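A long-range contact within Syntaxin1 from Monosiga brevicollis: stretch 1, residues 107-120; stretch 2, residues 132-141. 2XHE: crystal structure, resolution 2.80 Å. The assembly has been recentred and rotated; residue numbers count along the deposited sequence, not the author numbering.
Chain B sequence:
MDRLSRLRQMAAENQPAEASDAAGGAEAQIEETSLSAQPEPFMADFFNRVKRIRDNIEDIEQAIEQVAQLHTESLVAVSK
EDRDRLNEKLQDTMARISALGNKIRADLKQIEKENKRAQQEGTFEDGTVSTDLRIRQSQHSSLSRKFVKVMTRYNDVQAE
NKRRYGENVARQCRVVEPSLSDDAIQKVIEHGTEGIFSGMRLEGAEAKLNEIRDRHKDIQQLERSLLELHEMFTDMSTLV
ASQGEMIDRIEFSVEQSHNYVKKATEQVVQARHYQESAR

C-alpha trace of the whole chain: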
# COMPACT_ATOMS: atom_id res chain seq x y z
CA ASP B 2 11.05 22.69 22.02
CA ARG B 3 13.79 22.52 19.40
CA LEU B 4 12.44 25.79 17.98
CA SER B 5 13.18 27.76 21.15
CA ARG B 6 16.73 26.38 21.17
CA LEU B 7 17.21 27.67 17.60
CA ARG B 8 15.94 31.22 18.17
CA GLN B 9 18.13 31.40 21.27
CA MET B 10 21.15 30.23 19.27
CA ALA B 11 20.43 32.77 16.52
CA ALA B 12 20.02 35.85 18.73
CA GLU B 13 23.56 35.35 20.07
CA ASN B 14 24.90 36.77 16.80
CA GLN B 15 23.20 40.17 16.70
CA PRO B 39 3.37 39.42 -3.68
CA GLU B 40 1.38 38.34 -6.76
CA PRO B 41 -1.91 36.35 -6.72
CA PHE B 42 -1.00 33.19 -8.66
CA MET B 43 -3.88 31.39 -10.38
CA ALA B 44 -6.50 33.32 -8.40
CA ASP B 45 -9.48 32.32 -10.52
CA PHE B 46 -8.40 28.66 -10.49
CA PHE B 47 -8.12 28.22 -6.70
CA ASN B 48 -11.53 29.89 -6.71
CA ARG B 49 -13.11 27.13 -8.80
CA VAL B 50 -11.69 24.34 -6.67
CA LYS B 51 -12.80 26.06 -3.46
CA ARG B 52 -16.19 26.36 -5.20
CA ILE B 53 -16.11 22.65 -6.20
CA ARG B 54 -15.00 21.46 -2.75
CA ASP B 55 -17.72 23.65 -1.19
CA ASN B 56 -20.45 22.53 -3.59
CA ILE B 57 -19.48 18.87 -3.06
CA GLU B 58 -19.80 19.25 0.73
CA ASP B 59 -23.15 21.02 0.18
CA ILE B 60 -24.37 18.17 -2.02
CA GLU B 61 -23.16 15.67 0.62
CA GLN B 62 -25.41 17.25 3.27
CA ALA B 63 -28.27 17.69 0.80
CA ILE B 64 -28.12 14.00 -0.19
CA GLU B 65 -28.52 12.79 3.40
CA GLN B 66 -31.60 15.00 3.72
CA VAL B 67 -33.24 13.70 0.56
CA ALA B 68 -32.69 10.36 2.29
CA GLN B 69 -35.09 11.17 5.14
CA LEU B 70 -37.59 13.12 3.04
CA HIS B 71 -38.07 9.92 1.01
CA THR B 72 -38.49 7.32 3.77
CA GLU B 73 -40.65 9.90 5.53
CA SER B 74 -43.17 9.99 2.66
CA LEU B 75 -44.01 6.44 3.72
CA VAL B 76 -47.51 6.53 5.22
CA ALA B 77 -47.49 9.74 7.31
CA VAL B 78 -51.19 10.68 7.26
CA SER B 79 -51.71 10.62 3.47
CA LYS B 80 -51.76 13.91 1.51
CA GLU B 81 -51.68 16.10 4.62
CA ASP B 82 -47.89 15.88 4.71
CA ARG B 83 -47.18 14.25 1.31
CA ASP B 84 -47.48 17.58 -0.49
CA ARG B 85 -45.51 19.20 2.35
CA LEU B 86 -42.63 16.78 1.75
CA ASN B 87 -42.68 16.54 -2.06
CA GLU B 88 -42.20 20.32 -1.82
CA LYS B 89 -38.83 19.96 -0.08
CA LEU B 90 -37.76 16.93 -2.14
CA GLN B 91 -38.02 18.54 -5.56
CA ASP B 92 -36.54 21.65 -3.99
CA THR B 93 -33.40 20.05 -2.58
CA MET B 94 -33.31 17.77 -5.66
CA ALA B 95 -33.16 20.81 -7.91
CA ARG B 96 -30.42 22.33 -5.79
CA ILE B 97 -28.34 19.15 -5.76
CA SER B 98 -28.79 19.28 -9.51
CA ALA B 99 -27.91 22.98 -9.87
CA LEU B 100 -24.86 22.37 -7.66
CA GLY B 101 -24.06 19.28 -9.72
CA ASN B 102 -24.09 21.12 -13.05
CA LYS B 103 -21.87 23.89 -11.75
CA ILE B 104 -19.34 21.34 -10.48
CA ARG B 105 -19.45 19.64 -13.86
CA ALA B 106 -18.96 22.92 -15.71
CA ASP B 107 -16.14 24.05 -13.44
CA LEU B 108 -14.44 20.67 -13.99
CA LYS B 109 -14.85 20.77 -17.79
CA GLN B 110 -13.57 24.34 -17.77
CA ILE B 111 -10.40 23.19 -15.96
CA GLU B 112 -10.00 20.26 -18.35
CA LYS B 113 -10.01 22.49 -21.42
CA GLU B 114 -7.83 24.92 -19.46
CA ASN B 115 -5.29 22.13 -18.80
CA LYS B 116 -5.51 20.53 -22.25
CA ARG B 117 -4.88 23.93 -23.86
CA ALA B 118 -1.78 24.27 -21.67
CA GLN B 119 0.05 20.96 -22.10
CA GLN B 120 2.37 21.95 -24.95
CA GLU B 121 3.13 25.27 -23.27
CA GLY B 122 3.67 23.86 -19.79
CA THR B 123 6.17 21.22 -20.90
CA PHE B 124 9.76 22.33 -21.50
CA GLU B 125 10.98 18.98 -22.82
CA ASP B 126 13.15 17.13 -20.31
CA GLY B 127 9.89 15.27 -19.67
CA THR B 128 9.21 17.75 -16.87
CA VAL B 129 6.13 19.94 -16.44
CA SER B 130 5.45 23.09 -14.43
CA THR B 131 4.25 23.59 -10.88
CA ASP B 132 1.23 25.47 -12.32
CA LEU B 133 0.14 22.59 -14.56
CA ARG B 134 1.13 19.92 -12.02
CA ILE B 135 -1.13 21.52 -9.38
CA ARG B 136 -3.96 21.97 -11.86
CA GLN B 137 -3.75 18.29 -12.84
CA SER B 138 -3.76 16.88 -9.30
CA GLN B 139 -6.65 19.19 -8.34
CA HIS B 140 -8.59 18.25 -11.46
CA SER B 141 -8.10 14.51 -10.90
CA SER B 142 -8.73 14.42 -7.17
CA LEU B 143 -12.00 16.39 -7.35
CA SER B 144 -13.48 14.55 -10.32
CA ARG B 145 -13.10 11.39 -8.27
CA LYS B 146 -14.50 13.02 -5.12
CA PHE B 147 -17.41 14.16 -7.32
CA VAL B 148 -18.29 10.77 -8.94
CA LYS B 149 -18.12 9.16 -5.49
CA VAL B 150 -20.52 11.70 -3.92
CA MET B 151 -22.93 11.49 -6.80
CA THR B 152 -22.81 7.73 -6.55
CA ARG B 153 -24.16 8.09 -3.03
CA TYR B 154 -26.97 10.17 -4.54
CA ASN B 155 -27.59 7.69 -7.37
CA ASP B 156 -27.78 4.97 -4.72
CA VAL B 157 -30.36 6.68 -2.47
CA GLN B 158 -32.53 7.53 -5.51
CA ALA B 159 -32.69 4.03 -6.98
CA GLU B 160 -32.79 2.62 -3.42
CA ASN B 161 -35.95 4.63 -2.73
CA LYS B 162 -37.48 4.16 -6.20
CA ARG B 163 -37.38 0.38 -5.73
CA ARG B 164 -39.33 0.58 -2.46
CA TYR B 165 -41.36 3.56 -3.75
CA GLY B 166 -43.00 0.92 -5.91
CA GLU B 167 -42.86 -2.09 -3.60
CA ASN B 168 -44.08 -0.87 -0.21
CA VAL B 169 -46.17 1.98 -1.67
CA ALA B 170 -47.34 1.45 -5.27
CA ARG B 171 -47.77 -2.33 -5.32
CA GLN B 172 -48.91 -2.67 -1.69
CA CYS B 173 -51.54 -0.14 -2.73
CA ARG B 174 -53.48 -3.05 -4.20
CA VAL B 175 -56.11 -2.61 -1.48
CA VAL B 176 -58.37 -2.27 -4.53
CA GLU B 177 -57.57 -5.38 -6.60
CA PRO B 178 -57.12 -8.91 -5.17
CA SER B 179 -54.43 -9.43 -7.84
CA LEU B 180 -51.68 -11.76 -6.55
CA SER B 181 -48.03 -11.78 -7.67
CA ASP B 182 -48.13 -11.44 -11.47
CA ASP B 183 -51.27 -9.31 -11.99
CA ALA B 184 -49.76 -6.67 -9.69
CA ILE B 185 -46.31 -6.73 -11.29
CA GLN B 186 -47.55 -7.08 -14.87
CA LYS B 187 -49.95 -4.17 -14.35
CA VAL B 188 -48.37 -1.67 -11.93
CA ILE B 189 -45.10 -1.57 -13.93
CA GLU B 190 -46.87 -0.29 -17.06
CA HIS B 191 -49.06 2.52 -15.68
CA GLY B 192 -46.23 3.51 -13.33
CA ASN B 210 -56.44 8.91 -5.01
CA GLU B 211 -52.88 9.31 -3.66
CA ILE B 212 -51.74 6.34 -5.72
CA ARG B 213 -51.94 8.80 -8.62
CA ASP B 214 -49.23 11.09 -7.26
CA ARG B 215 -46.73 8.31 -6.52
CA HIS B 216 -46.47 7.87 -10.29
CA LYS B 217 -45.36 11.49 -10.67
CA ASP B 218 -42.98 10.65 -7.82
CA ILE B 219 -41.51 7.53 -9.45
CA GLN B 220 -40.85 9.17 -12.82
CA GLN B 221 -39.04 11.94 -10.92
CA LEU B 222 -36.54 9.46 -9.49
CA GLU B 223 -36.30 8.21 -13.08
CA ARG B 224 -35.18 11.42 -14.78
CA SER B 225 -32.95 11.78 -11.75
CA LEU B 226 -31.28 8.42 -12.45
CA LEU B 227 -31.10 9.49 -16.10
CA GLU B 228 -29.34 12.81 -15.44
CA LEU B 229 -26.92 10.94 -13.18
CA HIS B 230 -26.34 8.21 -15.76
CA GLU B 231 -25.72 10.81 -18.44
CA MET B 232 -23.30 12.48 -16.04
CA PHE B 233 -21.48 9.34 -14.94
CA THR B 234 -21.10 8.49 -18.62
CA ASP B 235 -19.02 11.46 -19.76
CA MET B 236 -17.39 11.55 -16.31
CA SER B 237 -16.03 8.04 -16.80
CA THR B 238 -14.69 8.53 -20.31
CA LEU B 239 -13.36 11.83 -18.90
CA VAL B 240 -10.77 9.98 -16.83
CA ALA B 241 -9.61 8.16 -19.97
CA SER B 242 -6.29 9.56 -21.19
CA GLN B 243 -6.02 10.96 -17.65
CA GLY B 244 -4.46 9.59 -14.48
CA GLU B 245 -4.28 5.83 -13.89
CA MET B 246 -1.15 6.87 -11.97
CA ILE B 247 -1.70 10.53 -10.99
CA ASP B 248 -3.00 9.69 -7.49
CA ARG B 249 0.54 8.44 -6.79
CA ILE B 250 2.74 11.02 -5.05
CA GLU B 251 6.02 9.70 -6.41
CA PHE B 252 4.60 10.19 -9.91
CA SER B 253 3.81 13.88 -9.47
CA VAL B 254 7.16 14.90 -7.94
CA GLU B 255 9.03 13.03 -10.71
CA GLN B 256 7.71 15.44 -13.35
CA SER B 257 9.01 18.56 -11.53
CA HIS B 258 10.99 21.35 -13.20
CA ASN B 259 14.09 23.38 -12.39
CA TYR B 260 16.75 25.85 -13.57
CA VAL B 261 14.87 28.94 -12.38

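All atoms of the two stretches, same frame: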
# COMPACT_ATOMS: atom_id res chain seq x y z
N ASP B 107 -17.42 23.59 -13.96
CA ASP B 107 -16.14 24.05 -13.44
C ASP B 107 -15.06 23.02 -13.76
O ASP B 107 -13.95 23.38 -14.15
CB ASP B 107 -16.20 24.34 -11.93
CG ASP B 107 -16.88 25.67 -11.59
OD1 ASP B 107 -16.88 26.60 -12.43
OD2 ASP B 107 -17.41 25.79 -10.46
N LEU B 108 -15.39 21.73 -13.62
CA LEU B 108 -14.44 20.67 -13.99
C LEU B 108 -14.08 20.75 -15.48
O LEU B 108 -12.91 20.89 -15.82
CB LEU B 108 -14.97 19.28 -13.64
CG LEU B 108 -14.96 18.95 -12.15
CD1 LEU B 108 -15.54 17.56 -11.88
CD2 LEU B 108 -13.56 19.10 -11.55
N LYS B 109 -15.09 20.67 -16.35
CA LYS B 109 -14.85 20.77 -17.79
C LYS B 109 -14.01 21.98 -18.14
O LYS B 109 -13.07 21.89 -18.93
CB LYS B 109 -16.16 20.77 -18.59
CG LYS B 109 -16.66 19.37 -18.92
CD LYS B 109 -17.99 19.37 -19.65
CE LYS B 109 -18.53 17.95 -19.82
NZ LYS B 109 -19.89 17.93 -20.42
N GLN B 110 -14.32 23.12 -17.52
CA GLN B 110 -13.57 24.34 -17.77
C GLN B 110 -12.08 24.12 -17.46
O GLN B 110 -11.21 24.56 -18.22
CB GLN B 110 -14.16 25.51 -16.98
CG GLN B 110 -13.38 26.84 -17.08
CD GLN B 110 -13.06 27.25 -18.51
OE1 GLN B 110 -13.77 26.88 -19.46
NE2 GLN B 110 -11.98 28.02 -18.68
N ILE B 111 -11.79 23.42 -16.36
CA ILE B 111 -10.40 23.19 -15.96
C ILE B 111 -9.72 22.19 -16.90
O ILE B 111 -8.52 22.30 -17.17
CB ILE B 111 -10.27 22.70 -14.50
CG1 ILE B 111 -11.03 23.63 -13.55
CG2 ILE B 111 -8.81 22.63 -14.09
CD1 ILE B 111 -10.88 23.28 -12.08
N GLU B 112 -10.50 21.23 -17.40
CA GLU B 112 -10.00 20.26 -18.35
C GLU B 112 -9.49 20.97 -19.59
O GLU B 112 -8.31 20.89 -19.92
CB GLU B 112 -11.09 19.27 -18.74
CG GLU B 112 -10.61 18.19 -19.69
CD GLU B 112 -11.75 17.50 -20.40
OE1 GLU B 112 -12.91 17.92 -20.19
OE2 GLU B 112 -11.49 16.54 -21.17
N LYS B 113 -10.39 21.66 -20.28
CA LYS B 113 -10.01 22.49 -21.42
C LYS B 113 -8.84 23.41 -21.07
O LYS B 113 -7.89 23.53 -21.84
CB LYS B 113 -11.21 23.31 -21.92
CG LYS B 113 -12.33 22.46 -22.53
CD LYS B 113 -13.51 23.32 -23.00
CE LYS B 113 -14.63 22.45 -23.58
NZ LYS B 113 -15.84 23.25 -23.94
N GLU B 114 -8.91 24.05 -19.91
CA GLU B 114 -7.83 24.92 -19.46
C GLU B 114 -6.49 24.18 -19.43
O GLU B 114 -5.48 24.71 -19.89
CB GLU B 114 -8.14 25.52 -18.08
CG GLU B 114 -8.58 26.97 -18.09
CD GLU B 114 -8.94 27.49 -16.70
OE1 GLU B 114 -9.22 26.66 -15.81
OE2 GLU B 114 -8.93 28.73 -16.49
N ASN B 115 -6.50 22.96 -18.90
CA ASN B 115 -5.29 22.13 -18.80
C ASN B 115 -4.84 21.63 -20.17
O ASN B 115 -3.67 21.77 -20.55
CB ASN B 115 -5.51 20.94 -17.85
CG ASN B 115 -5.67 21.36 -16.39
OD1 ASN B 115 -5.67 22.55 -16.07
ND2 ASN B 115 -5.82 20.38 -15.51
N LYS B 116 -5.77 21.05 -20.92
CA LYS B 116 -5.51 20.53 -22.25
C LYS B 116 -4.86 21.60 -23.13
O LYS B 116 -3.87 21.34 -23.81
CB LYS B 116 -6.81 20.03 -22.88
CG LYS B 116 -6.63 19.04 -24.01
CD LYS B 116 -7.84 18.12 -24.16
CE LYS B 116 -7.56 17.03 -25.19
NZ LYS B 116 -8.60 15.96 -25.21
N ARG B 117 -5.41 22.81 -23.10
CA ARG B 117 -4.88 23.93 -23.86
C ARG B 117 -3.69 24.57 -23.15
O ARG B 117 -3.48 25.78 -23.27
CB ARG B 117 -5.95 24.99 -24.09
CG ARG B 117 -7.07 24.61 -25.07
CD ARG B 117 -7.88 25.84 -25.47
NE ARG B 117 -7.09 26.78 -26.26
CZ ARG B 117 -7.48 28.02 -26.57
NH1 ARG B 117 -8.65 28.48 -26.14
NH2 ARG B 117 -6.69 28.80 -27.30
N ALA B 118 -2.93 23.76 -22.42
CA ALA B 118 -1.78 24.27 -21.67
C ALA B 118 -0.67 23.24 -21.58
O ALA B 118 0.42 23.54 -21.07
CB ALA B 118 -2.21 24.72 -20.28
N GLN B 119 -0.94 22.03 -22.07
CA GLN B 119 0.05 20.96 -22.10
C GLN B 119 1.33 21.42 -22.80
O GLN B 119 2.37 21.59 -22.17
CB GLN B 119 -0.51 19.73 -22.82
CG GLN B 119 -1.76 19.13 -22.18
CD GLN B 119 -1.45 18.28 -20.96
OE1 GLN B 119 -0.35 17.76 -20.81
NE2 GLN B 119 -2.44 18.14 -20.07
N GLN B 120 1.22 21.63 -24.11
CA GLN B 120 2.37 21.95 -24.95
C GLN B 120 3.18 23.14 -24.43
O GLN B 120 4.40 23.22 -24.62
CB GLN B 120 1.92 22.21 -26.40
CG GLN B 120 0.81 21.27 -26.90
CD GLN B 120 -0.59 21.73 -26.51
OE1 GLN B 120 -1.16 21.27 -25.52
NE2 GLN B 120 -1.16 22.63 -27.31
N ASP B 132 2.58 25.02 -11.96
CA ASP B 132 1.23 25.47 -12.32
C ASP B 132 0.40 24.30 -12.83
O ASP B 132 -0.64 23.97 -12.26
CB ASP B 132 1.29 26.55 -13.41
CG ASP B 132 2.27 27.67 -13.08
OD1 ASP B 132 3.48 27.49 -13.32
OD2 ASP B 132 1.81 28.73 -12.60
N LEU B 133 0.87 23.67 -13.91
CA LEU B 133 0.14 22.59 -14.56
C LEU B 133 0.07 21.32 -13.71
O LEU B 133 -0.94 20.61 -13.73
CB LEU B 133 0.73 22.31 -15.95
CG LEU B 133 0.10 21.17 -16.76
CD1 LEU B 133 -1.39 21.36 -16.92
CD2 LEU B 133 0.76 21.07 -18.12
N ARG B 134 1.13 21.05 -12.95
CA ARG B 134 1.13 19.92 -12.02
C ARG B 134 -0.00 20.04 -10.99
O ARG B 134 -0.77 19.10 -10.79
CB ARG B 134 2.48 19.80 -11.32
CG ARG B 134 3.60 19.26 -12.20
CD ARG B 134 4.93 19.28 -11.45
NE ARG B 134 4.81 18.63 -10.15
CZ ARG B 134 5.50 18.99 -9.07
NH1 ARG B 134 6.35 20.01 -9.13
NH2 ARG B 134 5.32 18.34 -7.93
N ILE B 135 -0.08 21.21 -10.35
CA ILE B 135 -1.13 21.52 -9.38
C ILE B 135 -2.51 21.42 -10.00
O ILE B 135 -3.41 20.79 -9.45
CB ILE B 135 -0.95 22.93 -8.79
CG1 ILE B 135 0.20 22.93 -7.77
CG2 ILE B 135 -2.23 23.43 -8.12
CD1 ILE B 135 0.78 24.29 -7.50
N ARG B 136 -2.69 22.04 -11.16
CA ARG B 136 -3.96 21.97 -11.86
C ARG B 136 -4.39 20.52 -12.10
O ARG B 136 -5.56 20.17 -11.89
CB ARG B 136 -3.87 22.71 -13.20
CG ARG B 136 -3.59 24.20 -13.08
CD ARG B 136 -3.42 24.84 -14.46
NE ARG B 136 -4.06 26.15 -14.50
CZ ARG B 136 -5.34 26.35 -14.81
NH1 ARG B 136 -6.10 25.31 -15.13
NH2 ARG B 136 -5.84 27.57 -14.80
N GLN B 137 -3.45 19.68 -12.52
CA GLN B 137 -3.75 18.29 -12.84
C GLN B 137 -4.11 17.45 -11.62
O GLN B 137 -5.03 16.64 -11.69
CB GLN B 137 -2.60 17.65 -13.62
CG GLN B 137 -2.55 18.08 -15.07
CD GLN B 137 -1.31 17.61 -15.80
OE1 GLN B 137 -0.35 17.12 -15.19
NE2 GLN B 137 -1.31 17.76 -17.12
N SER B 138 -3.40 17.63 -10.51
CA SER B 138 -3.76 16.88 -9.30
C SER B 138 -5.08 17.35 -8.69
O SER B 138 -5.84 16.53 -8.17
CB SER B 138 -2.63 16.88 -8.27
OG SER B 138 -2.11 18.17 -8.09
N GLN B 139 -5.35 18.65 -8.76
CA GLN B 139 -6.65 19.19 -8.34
C GLN B 139 -7.77 18.63 -9.21
O GLN B 139 -8.80 18.16 -8.71
CB GLN B 139 -6.67 20.73 -8.43
CG GLN B 139 -5.78 21.48 -7.45
CD GLN B 139 -6.28 21.43 -6.01
OE1 GLN B 139 -7.36 20.93 -5.72
NE2 GLN B 139 -5.46 21.93 -5.09
N HIS B 140 -7.57 18.68 -10.52
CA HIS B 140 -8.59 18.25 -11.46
C HIS B 140 -8.95 16.77 -11.26
O HIS B 140 -10.13 16.40 -11.23
CB HIS B 140 -8.14 18.49 -12.90
CG HIS B 140 -9.18 18.18 -13.93
ND1 HIS B 140 -10.45 17.77 -13.59
CD2 HIS B 140 -9.15 18.23 -15.28
CE1 HIS B 140 -11.16 17.57 -14.69
NE2 HIS B 140 -10.39 17.84 -15.73
N SER B 141 -7.92 15.94 -11.10
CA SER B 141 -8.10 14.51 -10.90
C SER B 141 -8.81 14.22 -9.59
O SER B 141 -9.87 13.59 -9.56
CB SER B 141 -6.76 13.79 -10.93
OG SER B 141 -6.20 13.84 -12.23

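The firmest polar link between the two stretches is made by Arg136, whose NH1 donates a hydrogen bond to Asn115 OD1 at 2.9 Å. Arg136 NH1 also reaches Glu114 OE1 at 3.5 Å, a weak hydrogen bond that is also a salt bridge. Both oxygens lie at the edge of the guanidinium, near its plane, where its N-H bonds point. Arginine suits the place because one terminal nitrogen carries two hydrogens and can serve two acceptors, and because its CA-to-CB bond points toward the other helix and its long side chain spans the gap between backbones. The carboxylate of Glu114 balances the charge, while the neutral amide of Asn115 supplies the shorter bond. The aliphatic side chain of Ile111 adds packing here, Ile111 CG2 lying 4.0 Å from Arg136 NH1.

Asn115 does more than accept this bond. Its CB points sideways, but with chi1 in the m well its amide comes nearer the partner helix and enters a hole formed by Leu133, Arg136, Gln137 and His140. A short, flat side chain fits such a pocket, with Asn115 ND2 4.0 Å from His140 CB and at the edge of the imidazole. Asn115 OD1 also lies 3.1 Å from Ile111 O, but both are acceptors and no hydrogen bond joins them.

The reciprocal knob is His140, which has the largest area covered by the other stretch, 108 Å². Its CB points toward stretch 1, and a t rotamer carries the ring among Leu108, Ile111, Glu112 and Asn115. The contacts are largely with carbon: His140 NE2 is 3.4 Å from Glu112 CB, and His140 ND1 is 4.0 Å from Leu108 CD2. A compact, flat ring can lie in this groove close to the helix backbone, with His140 CE1 3.9 Å from Leu108 O. Leu108 and Ile111, both buried, give the groove nonpolar walls.

These interlocking side chains join two helices that run roughly antiparallel, at 148°, with axes 10.3 Å apart at closest approach. Leu108 therefore lies across from His140, and Asn115 from Leu133. At this latter end the packing rests on Leu133, which touches the last turn of the first helix and the residues after it. The CA-to-CB bond of Leu133 points toward stretch 1, and its branched side chain places Leu133 CD1 4.2 Å from Asn115 CB and Leu133 CD2 3.9 Å from Ala118 O and 4.0 Å from Gln119 CA. Leucine suits this buried site because its two methyls can cover both the helix and the chain that follows it. Together the stretches bury 544 Å².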